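PDB 1O75: 47 KDA membrane antigen, which binds penicillin and shows zinc-stimulated carboxypeptidase activity on synthetic depsipeptides, and may thereby lower peptidoglycan cross-linking in the spirochaete Treponema pallidum. Local coordinates for the interface of chains A and B. Residues are numbered along the deposited sequence; one frame, centred on the assembly and turned at random. Chains: chain A/B, 47 KDA membrane antigen.

Contacts 1 and 2 are patches of one interface between copies of the same protein, their C-alpha centres about 20 Å apart. They share no residue, but on chain A both draw on the stretch from strand 361-367 to 377-379: A:Gly369, A:Gln370 and A:Pro371 serve contact 2; A:Asp376, just after strand 374-375, serves contact 1 with A:Arg401 of strand 395-401. Chain B answers with strand 91-98 in contact 1 and loops in contact 2. One patch is charged; the other packs against an aromatic ring. The pairing is not an exact two-fold, and because a non-lipidated construct is monomeric in solution, the dimer probably reflects crystallisation.

Contact 1: the interface of chains A and B. Residues chain A 376, 401; chain B 92-94.
A:Asp376 and A:Arg401 meet B:Lys92 and B:Glu94 in an alternating set of charges, where a loop and the end of strand 395-401 of chain A face strand 91-98 of chain B. This is a polar patch of the crystal dimer, possibly a packing contact. Its tight part is the salt bridge between B:Lys92 NZ and A:Asp376 OD1, 2.6 Å apart. B:Lys92 NZ lies on the syn side of A:Asp376 OD1 but 32° out of the carboxylate plane, and the two side chains cross at about a right angle. The lysine bends at chi3 (-69°), which turns its end towards the acid.

Beside it, A:Arg401 turns the NE-NH2 edge of its guanidinium to B:Glu94, and both nitrogens donate to one oxygen: NE of A:Arg401 lies 3.2 Å and NH2 3.3 Å from OE1 of B:Glu94. That oxygen sits in the guanidinium plane, whereas the carboxylate is tilted 41° against it. NE meets OE1 nearly along its C-O axis and NH2 comes from above the carboxylate plane, both from the same face. Within chain A, A:Arg401 NH2 also stands 3.5 Å from A:Asp376 OD1, so the arginine may temper the charge of both acids.

Where those contacts are direct, the solvent side is bridged by water. A:Asp376 turns its second oxygen away from the arginine, and water 1 lies 2.6 Å from OD2 of A:Asp376 and 2.7 Å from the backbone O of B:Trp93.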
loop_
_atom_site.group_PDB
_atom_site.type_symbol
_atom_site.label_atom_id
_atom_site.label_comp_id
_atom_site.label_asym_id
_atom_site.label_seq_id
_atom_site.Cartn_x
_atom_site.Cartn_y
_atom_site.Cartn_z
ATOM N N ASP A 376 2.090 10.741 -17.269
ATOM C CA ASP A 376 2.584 9.873 -18.344
ATOM C C ASP A 376 2.578 10.620 -19.674
ATOM O O ASP A 376 2.037 10.148 -20.683
ATOM C CB ASP A 376 1.713 8.629 -18.423
ATOM C CG ASP A 376 1.606 7.927 -17.089
ATOM O OD1 ASP A 376 2.572 8.040 -16.307
ATOM O OD2 ASP A 376 0.573 7.269 -16.835
ATOM N N ARG A 401 11.068 12.185 -15.795
ATOM C CA ARG A 401 11.624 10.838 -15.744
ATOM C C ARG A 401 12.504 10.624 -16.982
ATOM O O ARG A 401 12.045 10.765 -18.117
ATOM C CB ARG A 401 10.508 9.781 -15.707
ATOM C CG ARG A 401 9.685 9.784 -14.413
ATOM C CD ARG A 401 8.674 8.638 -14.385
ATOM N NE ARG A 401 7.590 8.808 -15.355
ATOM C CZ ARG A 401 6.599 9.692 -15.235
ATOM N NH1 ARG A 401 6.544 10.499 -14.182
ATOM N NH2 ARG A 401 5.655 9.767 -16.166
ATOM N N LYS B 92 3.726 0.130 -18.142
ATOM C CA LYS B 92 2.757 1.216 -18.310
ATOM C C LYS B 92 3.208 1.999 -19.553
ATOM O O LYS B 92 4.319 1.771 -20.064
ATOM C CB LYS B 92 2.736 2.138 -17.093
ATOM C CG LYS B 92 4.072 2.759 -16.812
ATOM C CD LYS B 92 4.002 3.742 -15.669
ATOM C CE LYS B 92 3.203 4.962 -16.059
ATOM N NZ LYS B 92 3.065 5.867 -14.888
ATOM N N TRP B 93 2.371 2.922 -20.016
ATOM C CA TRP B 93 2.671 3.690 -21.229
ATOM C C TRP B 93 2.668 5.193 -21.050
ATOM O O TRP B 93 1.865 5.727 -20.294
ATOM C CB TRP B 93 1.672 3.302 -22.322
ATOM C CG TRP B 93 1.885 1.902 -22.775
ATOM C CD1 TRP B 93 2.690 1.493 -23.801
ATOM C CD2 TRP B 93 1.451 0.707 -22.099
ATOM N NE1 TRP B 93 2.799 0.117 -23.795
ATOM C CE2 TRP B 93 2.051 -0.389 -22.761
ATOM C CE3 TRP B 93 0.619 0.459 -20.993
ATOM C CZ2 TRP B 93 1.848 -1.724 -22.351
ATOM C CZ3 TRP B 93 0.413 -0.875 -20.583
ATOM C CH2 TRP B 93 1.031 -1.944 -21.266
ATOM N N GLU B 94 3.574 5.867 -21.760
ATOM C CA GLU B 94 3.693 7.317 -21.719
ATOM C C GLU B 94 3.274 7.716 -23.140
ATOM O O GLU B 94 3.686 7.090 -24.112
ATOM C CB GLU B 94 5.110 7.716 -21.365
ATOM C CG GLU B 94 5.275 7.652 -19.845
ATOM C CD GLU B 94 6.691 7.488 -19.412
ATOM O OE1 GLU B 94 6.931 7.498 -18.182
ATOM O OE2 GLU B 94 7.556 7.347 -20.303
HETATM O O HOH W 1 -0.037 5.235 -18.418
#

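Contact 2: the interface of chains A and B. Residues chain A 369-371; chain B 43, 225.
B:Phe225 of this penicillin-binding lipoprotein lays its ring against the loop A:Gly369-A:Gln370-A:Pro371 of the other copy. The patch is a loop-to-loop contact between two Tp47 molecules, built on one aromatic face, and may belong to the crystal dimer alone.

A:Gln370 approaches that face through its aliphatic part. Its CG stands over the ring, 3.7 Å from the centroid of B:Phe225, a CH-pi contact made near the CE1-CZ side. The glutamine places CG anti to its own carbonyl carbon (chi1 -66°) and then runs extended, which carries the amide on past CZ. The amide plane is only 13° from that of the ring, so the terminal group lies nearly parallel to the ring but beyond its rim on the CZ side, and does not stack on it: CD of A:Gln370 is 3.9 Å from CZ of B:Phe225. OE1 of A:Gln370 continues to the backbone of the partner, ending 3.5 Å from CA of B:Gly43, a packing contact.

A:Pro371 meets another part of the phenyl group. CD of A:Pro371 comes 3.5 Å from CD2 of B:Phe225, and the proline and phenylalanine side chains cross at about a right angle. A:Gln370 CG thus sits over the face, while A:Pro371 CD flanks the CD2 edge from the same side of the plane.

At the CD1 side the neighbour is the backbone carbonyl of A:Gly369, whose O also lies 3.3 Å from CB of B:Phe225. The phenylalanine reaches this loop with CG anti to its backbone N (chi1 178°), and chain A hides 69 Å² of this residue. At the rim, in the ring plane, lies O of B:Gly43, from the same chain.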
loop_
_atom_site.group_PDB
_atom_site.type_symbol
_atom_site.label_atom_id
_atom_site.label_comp_id
_atom_site.label_asym_id
_atom_site.label_seq_id
_atom_site.Cartn_x
_atom_site.Cartn_y
_atom_site.Cartn_z
ATOM N N GLY A 369 -0.810 18.850 -3.263
ATOM C CA GLY A 369 -1.977 18.144 -2.763
ATOM C C GLY A 369 -3.095 17.813 -3.733
ATOM O O GLY A 369 -4.095 17.218 -3.330
ATOM N N GLN A 370 -2.941 18.175 -5.002
ATOM C CA GLN A 370 -3.984 17.907 -5.990
ATOM C C GLN A 370 -3.666 16.761 -6.944
ATOM O O GLN A 370 -2.508 16.396 -7.126
ATOM C CB GLN A 370 -4.275 19.183 -6.785
ATOM C CG GLN A 370 -4.893 20.272 -5.927
ATOM C CD GLN A 370 -5.095 21.574 -6.668
ATOM O OE1 GLN A 370 -5.746 21.615 -7.710
ATOM N NE2 GLN A 370 -4.541 22.653 -6.128
ATOM N N PRO A 371 -4.704 16.168 -7.554
ATOM C CA PRO A 371 -4.491 15.062 -8.491
ATOM C C PRO A 371 -3.608 15.572 -9.623
ATOM O O PRO A 371 -3.582 16.772 -9.898
ATOM C CB PRO A 371 -5.906 14.729 -8.957
ATOM C CG PRO A 371 -6.755 15.136 -7.789
ATOM C CD PRO A 371 -6.140 16.452 -7.405
ATOM N N GLY B 43 -8.385 19.177 -10.581
ATOM C CA GLY B 43 -8.341 20.036 -9.410
ATOM C C GLY B 43 -9.722 20.343 -8.846
ATOM O O GLY B 43 -9.850 20.700 -7.674
ATOM N N PHE B 225 -7.341 14.234 -1.761
ATOM C CA PHE B 225 -7.645 15.612 -2.105
ATOM C C PHE B 225 -9.151 15.881 -2.018
ATOM O O PHE B 225 -9.963 15.123 -2.531
ATOM C CB PHE B 225 -7.142 15.934 -3.519
ATOM C CG PHE B 225 -7.464 17.337 -3.971
ATOM C CD1 PHE B 225 -6.889 18.434 -3.338
ATOM C CD2 PHE B 225 -8.368 17.559 -5.007
ATOM C CE1 PHE B 225 -7.209 19.738 -3.732
ATOM C CE2 PHE B 225 -8.694 18.861 -5.409
ATOM C CZ PHE B 225 -8.112 19.950 -4.767
#